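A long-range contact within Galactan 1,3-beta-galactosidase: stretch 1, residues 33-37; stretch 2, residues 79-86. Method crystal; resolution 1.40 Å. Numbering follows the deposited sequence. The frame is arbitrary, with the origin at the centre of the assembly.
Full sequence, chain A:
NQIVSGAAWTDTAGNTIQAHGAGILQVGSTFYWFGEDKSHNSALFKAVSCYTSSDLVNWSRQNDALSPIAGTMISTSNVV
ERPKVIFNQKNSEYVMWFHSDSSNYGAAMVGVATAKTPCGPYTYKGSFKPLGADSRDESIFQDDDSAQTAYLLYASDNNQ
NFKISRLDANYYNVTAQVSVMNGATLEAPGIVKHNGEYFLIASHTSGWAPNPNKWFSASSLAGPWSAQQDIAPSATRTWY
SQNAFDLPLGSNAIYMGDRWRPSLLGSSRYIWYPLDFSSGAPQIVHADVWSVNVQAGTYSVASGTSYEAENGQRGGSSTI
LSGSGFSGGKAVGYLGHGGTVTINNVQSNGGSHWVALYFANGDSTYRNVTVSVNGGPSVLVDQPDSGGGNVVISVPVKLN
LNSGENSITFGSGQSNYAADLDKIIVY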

# COMPACT_ATOMS: atom_id res chain seq x y z
N TRP A 33 -1.21 -13.98 -1.00
CA TRP A 33 -1.24 -12.60 -1.47
C TRP A 33 -1.40 -12.65 -2.98
O TRP A 33 -0.50 -13.14 -3.69
N PHE A 34 -2.55 -12.20 -3.47
CA PHE A 34 -2.82 -12.06 -4.89
C PHE A 34 -2.68 -10.59 -5.27
O PHE A 34 -3.02 -9.71 -4.50
N GLY A 35 -2.19 -10.34 -6.48
CA GLY A 35 -2.10 -8.95 -6.88
C GLY A 35 -1.81 -8.83 -8.35
O GLY A 35 -1.68 -9.82 -9.08
N GLU A 36 -1.72 -7.57 -8.79
CA GLU A 36 -1.39 -7.26 -10.18
C GLU A 36 0.11 -7.37 -10.40
O GLU A 36 0.90 -6.74 -9.69
N ASP A 37 0.52 -8.15 -11.41
CA ASP A 37 1.92 -8.20 -11.81
C ASP A 37 2.17 -7.04 -12.75
O ASP A 37 1.63 -6.99 -13.86
N VAL A 79 -7.54 -4.35 -18.79
CA VAL A 79 -7.21 -4.00 -17.41
C VAL A 79 -7.77 -5.08 -16.48
O VAL A 79 -8.95 -5.45 -16.58
N VAL A 80 -6.92 -5.59 -15.60
CA VAL A 80 -7.33 -6.50 -14.53
C VAL A 80 -6.73 -5.94 -13.25
O VAL A 80 -5.50 -5.92 -13.11
N GLU A 81 -7.59 -5.46 -12.34
CA GLU A 81 -7.10 -4.73 -11.17
C GLU A 81 -7.74 -5.25 -9.89
O GLU A 81 -8.87 -5.75 -9.90
N ARG A 82 -7.00 -5.09 -8.80
CA ARG A 82 -7.49 -5.32 -7.45
C ARG A 82 -8.15 -6.70 -7.26
O ARG A 82 -9.28 -6.79 -6.82
N PRO A 83 -7.43 -7.78 -7.59
CA PRO A 83 -8.00 -9.11 -7.38
C PRO A 83 -8.28 -9.37 -5.90
O PRO A 83 -7.59 -8.86 -5.02
N LYS A 84 -9.31 -10.17 -5.65
CA LYS A 84 -9.72 -10.56 -4.30
C LYS A 84 -10.18 -12.01 -4.42
O LYS A 84 -10.78 -12.38 -5.43
N VAL A 85 -9.86 -12.84 -3.43
CA VAL A 85 -10.22 -14.26 -3.47
C VAL A 85 -10.83 -14.67 -2.13
O VAL A 85 -10.27 -14.37 -1.07
N ILE A 86 -11.98 -15.34 -2.20
CA ILE A 86 -12.60 -15.93 -1.02
C ILE A 86 -12.95 -17.38 -1.30
O ILE A 86 -13.16 -17.78 -2.45

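Two strand segments distant in sequence, within stretches 33-37 and 79-86, run nearly antiparallel, with an angle of 167° between their N-to-C directions and a closest axial approach of 6.0 Å. No backbone-to-backbone hydrogen bond links the two stretches; side chains fill the space between them, and together they bury 312 Å² of surface.

Trp-33 takes no part in this contact. Its side chain, with chi1 t, stays out of reach of the second strand, and its indole NE1 is hydrogen-bonded elsewhere in the structure.

The apolar part of the interface begins at Phe-34, whose CA-to-CB bond points toward the second strand. With chi1 m (-59°) and chi2 at 89°, the ring offers a face to Val-85, whose CA-to-CB bond also points toward its partner strand and which adopts chi1 t. The methyl carbon CG2 of Val-85 sits 3.6 Å from the centroid of the Phe-34 ring, only 9° off the ring normal, so this CH-pi contact is almost perfectly centred. The nearest ring atom, Phe-34 CE1, is likewise 3.6 Å from Val-85 CG2. Nearer the backbone, Phe-34 CB lies 4.2 Å from Pro-83 CG, extending the apolar surface along the second strand.

Gly-35 has no side chain and contributes its backbone instead. Its CA packs 3.6 Å from CG of Pro-83, whose CA-to-CB bond points toward the first strand and whose ring has a C-gamma endo pucker. The two residues are in register, the CA atoms of Gly-35 and Pro-83 lying 5.9 Å apart, and the proline ring lies between these two CA atoms.

Glu-36 supplies the polar link. Its CA-to-CB bond points sideways, but chi1 m and an extended chi2 (t, 152°) carry the carboxylate to the second strand. There Glu-36 OE2 accepts a hydrogen bond from the backbone N of Arg-82 at 2.8 Å, with a near-linear N-H...O angle of 161°. The same oxygen, Glu-36 OE2, lies 3.5 Å from Glu-81 CB, although the CA-to-CB bond of Glu-81 points away overall. The aliphatic portion of Glu-36 packs as well, with CG 3.7 Å from the carbonyl O of Val-80 and 4.2 Å from Pro-83 CD. The other carboxylate oxygen, OE1, is hydrogen-bonded to a residue adjoining one of the stretches.

Arg-82 and Lys-84 both direct their CA-to-CB bonds away from the first strand. Lys-84 folds back along its own strand, its NZ donating to Pro-83 O at 2.9 Å and, weakly, to Arg-82 O at 3.3 Å. Beyond Glu-36, Asp-37 is out of reach of the second strand.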

# COMPACT_ATOMS: atom_id res chain seq x y z
CB TRP A 33 0.05 -11.91 -1.03
CG TRP A 33 0.19 -10.47 -1.43
CD1 TRP A 33 -0.69 -9.71 -2.16
CD2 TRP A 33 1.30 -9.61 -1.12
NE1 TRP A 33 -0.18 -8.43 -2.32
CE2 TRP A 33 1.04 -8.35 -1.70
CE3 TRP A 33 2.51 -9.80 -0.42
CZ2 TRP A 33 1.93 -7.28 -1.58
CZ3 TRP A 33 3.39 -8.74 -0.31
CH2 TRP A 33 3.10 -7.49 -0.89
CB PHE A 34 -4.25 -12.48 -5.22
CG PHE A 34 -4.57 -13.88 -4.84
CD1 PHE A 34 -5.06 -14.19 -3.58
CD2 PHE A 34 -4.38 -14.91 -5.75
CE1 PHE A 34 -5.35 -15.50 -3.23
CE2 PHE A 34 -4.67 -16.22 -5.39
CZ PHE A 34 -5.14 -16.52 -4.14
CB GLU A 36 -1.84 -5.83 -10.50
CG GLU A 36 -3.28 -5.54 -10.15
CD GLU A 36 -3.52 -4.08 -9.81
OE1 GLU A 36 -2.62 -3.25 -10.06
OE2 GLU A 36 -4.59 -3.75 -9.27
CB ASP A 37 2.21 -9.54 -12.49
CG ASP A 37 3.67 -9.71 -12.88
OD1 ASP A 37 4.42 -8.72 -12.92
OD2 ASP A 37 4.07 -10.86 -13.16
CB VAL A 79 -7.78 -2.62 -17.05
CG1 VAL A 79 -7.68 -2.37 -15.56
CG2 VAL A 79 -7.06 -1.52 -17.84
CB VAL A 80 -6.84 -7.93 -14.77
CG1 VAL A 80 -7.05 -8.78 -13.51
CG2 VAL A 80 -7.55 -8.56 -15.96
CB GLU A 81 -7.35 -3.22 -11.29
CG GLU A 81 -6.38 -2.54 -12.27
CD GLU A 81 -6.67 -1.08 -12.53
OE1 GLU A 81 -7.66 -0.55 -12.00
OE2 GLU A 81 -5.91 -0.45 -13.29
CB ARG A 82 -8.41 -4.20 -7.00
CG ARG A 82 -7.69 -2.85 -6.93
CD ARG A 82 -8.61 -1.69 -6.55
NE ARG A 82 -7.87 -0.42 -6.56
CZ ARG A 82 -7.06 -0.00 -5.60
NH1 ARG A 82 -6.89 -0.71 -4.49
NH2 ARG A 82 -6.44 1.16 -5.73
CB PRO A 83 -6.90 -10.04 -7.90
CG PRO A 83 -5.63 -9.27 -7.62
CD PRO A 83 -5.99 -7.84 -7.92
CB LYS A 84 -10.90 -9.69 -3.82
CG LYS A 84 -10.64 -8.17 -3.83
CD LYS A 84 -9.70 -7.73 -2.72
CE LYS A 84 -9.21 -6.30 -2.98
NZ LYS A 84 -7.94 -6.26 -3.80
CB VAL A 85 -9.01 -15.16 -3.79
CG1 VAL A 85 -9.45 -16.63 -3.84
CG2 VAL A 85 -8.36 -14.77 -5.11
CB ILE A 86 -13.84 -15.14 -0.54
CG1 ILE A 86 -14.89 -15.02 -1.64
CG2 ILE A 86 -13.44 -13.76 0.00
CD1 ILE A 86 -16.17 -14.36 -1.17